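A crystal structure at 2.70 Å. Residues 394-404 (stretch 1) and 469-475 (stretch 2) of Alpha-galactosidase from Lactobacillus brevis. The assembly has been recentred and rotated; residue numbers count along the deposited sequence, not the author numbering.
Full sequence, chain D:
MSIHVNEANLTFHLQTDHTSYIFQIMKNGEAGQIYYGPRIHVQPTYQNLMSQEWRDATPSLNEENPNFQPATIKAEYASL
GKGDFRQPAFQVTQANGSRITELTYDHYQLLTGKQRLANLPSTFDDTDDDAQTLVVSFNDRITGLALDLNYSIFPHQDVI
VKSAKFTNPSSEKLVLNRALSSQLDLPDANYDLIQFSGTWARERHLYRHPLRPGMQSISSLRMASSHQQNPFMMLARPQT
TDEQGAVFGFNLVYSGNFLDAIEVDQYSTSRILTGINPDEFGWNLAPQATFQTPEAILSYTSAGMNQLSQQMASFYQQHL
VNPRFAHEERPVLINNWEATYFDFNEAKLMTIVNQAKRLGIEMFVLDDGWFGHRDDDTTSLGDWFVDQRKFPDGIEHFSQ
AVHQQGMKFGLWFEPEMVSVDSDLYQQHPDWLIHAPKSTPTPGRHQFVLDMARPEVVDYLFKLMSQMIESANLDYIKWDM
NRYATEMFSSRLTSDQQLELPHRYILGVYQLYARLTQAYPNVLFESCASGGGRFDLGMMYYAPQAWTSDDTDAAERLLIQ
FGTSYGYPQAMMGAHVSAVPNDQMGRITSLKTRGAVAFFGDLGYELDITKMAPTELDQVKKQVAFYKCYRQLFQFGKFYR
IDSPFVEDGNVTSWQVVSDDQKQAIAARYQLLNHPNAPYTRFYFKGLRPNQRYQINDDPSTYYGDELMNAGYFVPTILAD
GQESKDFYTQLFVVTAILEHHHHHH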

ATOM      1  N   GLY D 394     -23.197 -18.581  56.773  1.00 89.34           N
ATOM      2  CA  GLY D 394     -22.104 -17.728  56.350  1.00 87.65           C
ATOM      3  C   GLY D 394     -21.237 -18.417  55.314  1.00 88.17           C
ATOM      4  O   GLY D 394     -21.461 -19.579  54.977  1.00 89.10           O
ATOM      5  N   ILE D 395     -20.242 -17.699  54.806  1.00 87.18           N
ATOM      6  CA  ILE D 395     -19.335 -18.262  53.816  1.00 85.30           C
ATOM      7  C   ILE D 395     -18.362 -19.259  54.444  1.00 87.33           C
ATOM      8  O   ILE D 395     -18.019 -20.269  53.823  1.00 85.82           O
ATOM      9  CB  ILE D 395     -18.551 -17.164  53.077  1.00 81.91           C
ATOM     10  CG1 ILE D 395     -19.424 -16.532  51.994  1.00 79.40           C
ATOM     11  CG2 ILE D 395     -17.311 -17.736  52.445  1.00 78.54           C
ATOM     12  CD1 ILE D 395     -19.892 -17.508  50.941  1.00 79.29           C
ATOM     13  N   GLU D 396     -17.931 -18.981  55.674  1.00 85.66           N
ATOM     14  CA  GLU D 396     -16.980 -19.837  56.386  1.00 83.99           C
ATOM     15  C   GLU D 396     -17.262 -21.320  56.169  1.00 87.20           C
ATOM     16  O   GLU D 396     -16.343 -22.125  56.015  1.00 85.49           O
ATOM     17  CB  GLU D 396     -16.992 -19.519  57.880  1.00 83.29           C
ATOM     18  CG  GLU D 396     -18.280 -18.856  58.358  1.00 89.90           C
ATOM     19  CD  GLU D 396     -18.276 -17.345  58.154  1.00 89.40           C
ATOM     20  OE1 GLU D 396     -17.815 -16.634  59.073  1.00 85.15           O
ATOM     21  OE2 GLU D 396     -18.728 -16.870  57.085  1.00 86.27           O
ATOM     22  N   HIS D 397     -18.542 -21.670  56.153  1.00 88.46           N
ATOM     23  CA  HIS D 397     -18.957 -23.047  55.946  1.00 89.11           C
ATOM     24  C   HIS D 397     -18.653 -23.520  54.529  1.00 84.95           C
ATOM     25  O   HIS D 397     -17.982 -24.531  54.333  1.00 85.33           O
ATOM     26  CB  HIS D 397     -20.450 -23.206  56.252  1.00 91.83           C
ATOM     27  CG  HIS D 397     -21.018 -24.520  55.817  1.00 92.97           C
ATOM     28  ND1 HIS D 397     -22.263 -24.637  55.237  1.00 90.49           N
ATOM     29  CD2 HIS D 397     -20.504 -25.773  55.862  1.00 93.62           C
ATOM     30  CE1 HIS D 397     -22.495 -25.904  54.952  1.00 93.23           C
ATOM     31  NE2 HIS D 397     -21.442 -26.615  55.319  1.00 93.91           N
ATOM     32  N   PHE D 398     -19.154 -22.780  53.547  1.00 84.79           N
ATOM     33  CA  PHE D 398     -19.034 -23.151  52.137  1.00 82.62           C
ATOM     34  C   PHE D 398     -17.589 -23.349  51.702  1.00 78.21           C
ATOM     35  O   PHE D 398     -17.308 -24.159  50.826  1.00 75.11           O
ATOM     36  CB  PHE D 398     -19.710 -22.094  51.263  1.00 80.68           C
ATOM     37  CG  PHE D 398     -19.561 -22.327  49.788  1.00 77.82           C
ATOM     38  CD1 PHE D 398     -20.021 -23.494  49.206  1.00 80.31           C
ATOM     39  CD2 PHE D 398     -18.991 -21.359  48.974  1.00 76.53           C
ATOM     40  CE1 PHE D 398     -19.902 -23.705  47.837  1.00 76.08           C
ATOM     41  CE2 PHE D 398     -18.869 -21.562  47.603  1.00 71.92           C
ATOM     42  CZ  PHE D 398     -19.328 -22.740  47.037  1.00 70.93           C
ATOM     43  N   SER D 399     -16.679 -22.601  52.317  1.00 79.25           N
ATOM     44  CA  SER D 399     -15.262 -22.726  52.015  1.00 70.97           C
ATOM     45  C   SER D 399     -14.710 -23.942  52.727  1.00 72.78           C
ATOM     46  O   SER D 399     -13.840 -24.634  52.213  1.00 71.33           O
ATOM     47  CB  SER D 399     -14.498 -21.477  52.450  1.00 68.53           C
ATOM     48  OG  SER D 399     -14.152 -21.548  53.817  1.00 74.11           O
ATOM     49  N   GLN D 400     -15.221 -24.203  53.920  1.00 79.11           N
ATOM     50  CA  GLN D 400     -14.822 -25.389  54.658  1.00 80.84           C
ATOM     51  C   GLN D 400     -15.118 -26.610  53.803  1.00 75.65           C
ATOM     52  O   GLN D 400     -14.286 -27.496  53.668  1.00 74.69           O
ATOM     53  CB  GLN D 400     -15.565 -25.465  55.993  1.00 89.15           C
ATOM     54  CG  GLN D 400     -14.989 -26.453  57.001  1.00 92.40           C
ATOM     55  CD  GLN D 400     -15.424 -26.137  58.428  1.00 99.52           C
ATOM     56  OE1 GLN D 400     -15.692 -27.041  59.228  1.00 98.88           O
ATOM     57  NE2 GLN D 400     -15.506 -24.844  58.749  1.00 94.82           N
ATOM     58  N   ALA D 401     -16.305 -26.646  53.213  1.00 73.99           N
ATOM     59  CA  ALA D 401     -16.654 -27.722  52.296  1.00 75.26           C
ATOM     60  C   ALA D 401     -15.649 -27.799  51.146  1.00 74.43           C
ATOM     61  O   ALA D 401     -15.032 -28.843  50.919  1.00 74.74           O
ATOM     62  CB  ALA D 401     -18.059 -27.532  51.763  1.00 78.86           C
ATOM     63  N   VAL D 402     -15.481 -26.689  50.432  1.00 72.15           N
ATOM     64  CA  VAL D 402     -14.532 -26.613  49.328  1.00 66.07           C
ATOM     65  C   VAL D 402     -13.165 -27.166  49.716  1.00 65.26           C
ATOM     66  O   VAL D 402     -12.585 -27.967  48.993  1.00 66.93           O
ATOM     67  CB  VAL D 402     -14.386 -25.164  48.807  1.00 64.80           C
ATOM     68  CG1 VAL D 402     -13.242 -25.057  47.819  1.00 56.72           C
ATOM     69  CG2 VAL D 402     -15.681 -24.701  48.163  1.00 67.53           C
ATOM     70  N   HIS D 403     -12.656 -26.749  50.868  1.00 64.64           N
ATOM     71  CA  HIS D 403     -11.337 -27.172  51.317  1.00 64.86           C
ATOM     72  C   HIS D 403     -11.251 -28.654  51.703  1.00 68.87           C
ATOM     73  O   HIS D 403     -10.214 -29.292  51.492  1.00 67.72           O
ATOM     74  CB  HIS D 403     -10.875 -26.309  52.493  1.00 66.94           C
ATOM     75  CG  HIS D 403     -10.468 -24.924  52.108  1.00 62.18           C
ATOM     76  ND1 HIS D 403      -9.202 -24.619  51.665  1.00 64.58           N
ATOM     77  CD2 HIS D 403     -11.155 -23.760  52.118  1.00 63.10           C
ATOM     78  CE1 HIS D 403      -9.126 -23.327  51.408  1.00 60.98           C
ATOM     79  NE2 HIS D 403     -10.299 -22.782  51.674  1.00 61.18           N
ATOM     80  N   GLN D 404     -12.320 -29.192  52.293  1.00 71.62           N
ATOM     81  CA  GLN D 404     -12.323 -30.588  52.731  1.00 73.83           C
ATOM     82  C   GLN D 404     -12.282 -31.467  51.506  1.00 72.28           C
ATOM     83  O   GLN D 404     -11.941 -32.647  51.583  1.00 73.54           O
ATOM     84  CB  GLN D 404     -13.558 -30.913  53.569  1.00 78.04           C
ATOM     85  CG  GLN D 404     -13.350 -30.785  55.071  1.00 81.69           C
ATOM     86  CD  GLN D 404     -14.658 -30.865  55.841  1.00 92.84           C
ATOM     87  OE1 GLN D 404     -14.787 -30.308  56.936  1.00 91.65           O
ATOM     88  NE2 GLN D 404     -15.645 -31.555  55.261  1.00 91.01           N
ATOM     89  N   GLU D 469      -9.656 -13.792  56.452  1.00 56.80           N
ATOM     90  CA  GLU D 469      -9.425 -14.543  57.693  1.00 55.99           C
ATOM     91  C   GLU D 469     -10.595 -15.467  58.014  1.00 55.26           C
ATOM     92  O   GLU D 469     -10.414 -16.623  58.388  1.00 53.09           O
ATOM     93  CB  GLU D 469      -9.169 -13.601  58.876  1.00 55.72           C
ATOM     94  CG  GLU D 469      -7.790 -12.927  58.885  1.00 58.63           C
ATOM     95  CD  GLU D 469      -7.398 -12.399  60.262  1.00 65.79           C
ATOM     96  OE1 GLU D 469      -8.195 -12.564  61.218  1.00 66.92           O
ATOM     97  OE2 GLU D 469      -6.292 -11.827  60.391  1.00 62.48           O
ATOM     98  N   SER D 470     -11.798 -14.938  57.855  1.00 54.21           N
ATOM     99  CA  SER D 470     -13.008 -15.663  58.184  1.00 55.19           C
ATOM    100  C   SER D 470     -13.189 -16.877  57.275  1.00 59.88           C
ATOM    101  O   SER D 470     -13.501 -17.976  57.740  1.00 62.22           O
ATOM    102  CB  SER D 470     -14.208 -14.713  58.098  1.00 58.48           C
ATOM    103  OG  SER D 470     -15.443 -15.398  58.184  1.00 64.61           O
ATOM    104  N   ALA D 471     -12.968 -16.681  55.980  1.00 60.09           N
ATOM    105  CA  ALA D 471     -13.237 -17.725  54.995  1.00 61.18           C
ATOM    106  C   ALA D 471     -11.969 -18.390  54.409  1.00 60.21           C
ATOM    107  O   ALA D 471     -12.048 -19.215  53.481  1.00 57.21           O
ATOM    108  CB  ALA D 471     -14.129 -17.174  53.893  1.00 62.07           C
ATOM    109  N   ASN D 472     -10.813 -18.028  54.963  1.00 58.88           N
ATOM    110  CA  ASN D 472      -9.516 -18.579  54.549  1.00 59.53           C
ATOM    111  C   ASN D 472      -9.309 -18.582  53.039  1.00 53.69           C
ATOM    112  O   ASN D 472      -9.005 -19.606  52.430  1.00 52.01           O
ATOM    113  CB  ASN D 472      -9.311 -19.979  55.135  1.00 61.11           C
ATOM    114  CG  ASN D 472      -9.520 -20.006  56.635  1.00 65.40           C
ATOM    115  OD1 ASN D 472      -8.635 -19.613  57.417  1.00 68.05           O
ATOM    116  ND2 ASN D 472     -10.705 -20.450  57.050  1.00 62.10           N
ATOM    117  N   LEU D 473      -9.462 -17.409  52.450  1.00 50.17           N
ATOM    118  CA  LEU D 473      -9.411 -17.270  51.013  1.00 49.47           C
ATOM    119  C   LEU D 473      -8.046 -17.602  50.418  1.00 45.89           C
ATOM    120  O   LEU D 473      -7.006 -17.273  50.974  1.00 47.19           O
ATOM    121  CB  LEU D 473      -9.812 -15.855  50.636  1.00 47.92           C
ATOM    122  CG  LEU D 473     -11.232 -15.495  51.048  1.00 50.32           C
ATOM    123  CD1 LEU D 473     -11.520 -14.065  50.648  1.00 52.01           C
ATOM    124  CD2 LEU D 473     -12.233 -16.448  50.426  1.00 49.05           C
ATOM    125  N   ASP D 474      -8.057 -18.256  49.273  1.00 43.33           N
ATOM    126  CA  ASP D 474      -6.819 -18.553  48.592  1.00 44.82           C
ATOM    127  C   ASP D 474      -6.614 -17.554  47.476  1.00 46.17           C
ATOM    128  O   ASP D 474      -5.512 -17.437  46.931  1.00 46.46           O
ATOM    129  CB  ASP D 474      -6.866 -19.960  48.015  1.00 43.79           C
ATOM    130  CG  ASP D 474      -6.870 -21.012  49.080  1.00 45.68           C
ATOM    131  OD1 ASP D 474      -5.810 -21.196  49.718  1.00 43.00           O
ATOM    132  OD2 ASP D 474      -7.932 -21.641  49.278  1.00 46.04           O
ATOM    133  N   TYR D 475      -7.675 -16.815  47.164  1.00 44.60           N
ATOM    134  CA  TYR D 475      -7.770 -16.104  45.892  1.00 44.42           C
ATOM    135  C   TYR D 475      -8.922 -15.116  45.931  1.00 43.32           C
ATOM    136  O   TYR D 475      -9.962 -15.385  46.523  1.00 43.56           O
ATOM    137  CB  TYR D 475      -7.992 -17.143  44.790  1.00 43.45           C
ATOM    138  CG  TYR D 475      -8.411 -16.665  43.412  1.00 43.20           C
ATOM    139  CD1 TYR D 475      -9.727 -16.367  43.129  1.00 42.46           C
ATOM    140  CD2 TYR D 475      -7.496 -16.609  42.369  1.00 44.47           C
ATOM    141  CE1 TYR D 475     -10.114 -15.972  41.855  1.00 43.72           C
ATOM    142  CE2 TYR D 475      -7.873 -16.219  41.091  1.00 42.62           C
ATOM    143  CZ  TYR D 475      -9.184 -15.903  40.836  1.00 43.91           C
ATOM    144  OH  TYR D 475      -9.562 -15.509  39.563  1.00 42.69           O
TER

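The most unusual feature of this contact is how much of it gathers around one small residue near the end of a helix. Ala471, with a single methyl for a side chain, loses more surface to the other stretch than any of its neighbours; its methyl packs against the other stretch and its carbonyl oxygen lies within reach of a hydroxyl there. The general principle is that where a helix runs out, its last carbonyls are no longer claimed by the next turn and are left free to accept from a donor packed alongside.

The backbone arrangement sets this up. The first stretch is helical through most of its length, held in its regular course by bonds such as Ser399 N to Ile395 O (3.1 Å) and Ala401 N to His397 O (2.9 Å). The second stretch brings in the tail of another helix, and Asn472, with positive phi, is the first residue to leave helical geometry; the chain then continues as loop to Asp474. The backbones come nearest where the CA of Glu396 lies 4.5 Å from the CA of Ala471, and the side chain found there on the second stretch is the methyl of Ala471. The contact is modest, burying 289 Å² over both sides.

Three of the residues that meet the second stretch, Ile395, Ser399 and His403, are four apart, so that successive turns present them to the same side. At Ile395 the pairing is apolar: its CG2 packs 3.5 Å from the CB of Ala471, while the end of the side chain leads away. One turn on, Ser399 points its CB toward the second stretch, and its OG lies 3.2 Å from the O of Ala471, within hydrogen-bonding reach. The O of Glu396 is also 3.2 Å from the Ser399 OG, so a single hydroxyl proton has two carbonyls to choose from, one in its own helix and one across the contact, and the geometry does not settle the choice.

At the next turn, His403 reaches the loop that follows Ala471, and its side chain lies beside Asn472 and Asp474, both of which direct CA-to-CB toward the helix. The carboxylate of Asp474 lies at the edge of the imidazole, near the ring plane, and its OD2 is hydrogen-bonded elsewhere in the structure.

Glu396 and Ser470 add a polar flank. Glu396 OE1 and Ser470 OG are 2.8 Å apart, yet the angle is poor and no hydrogen bond results: proximity alone does not make a bond.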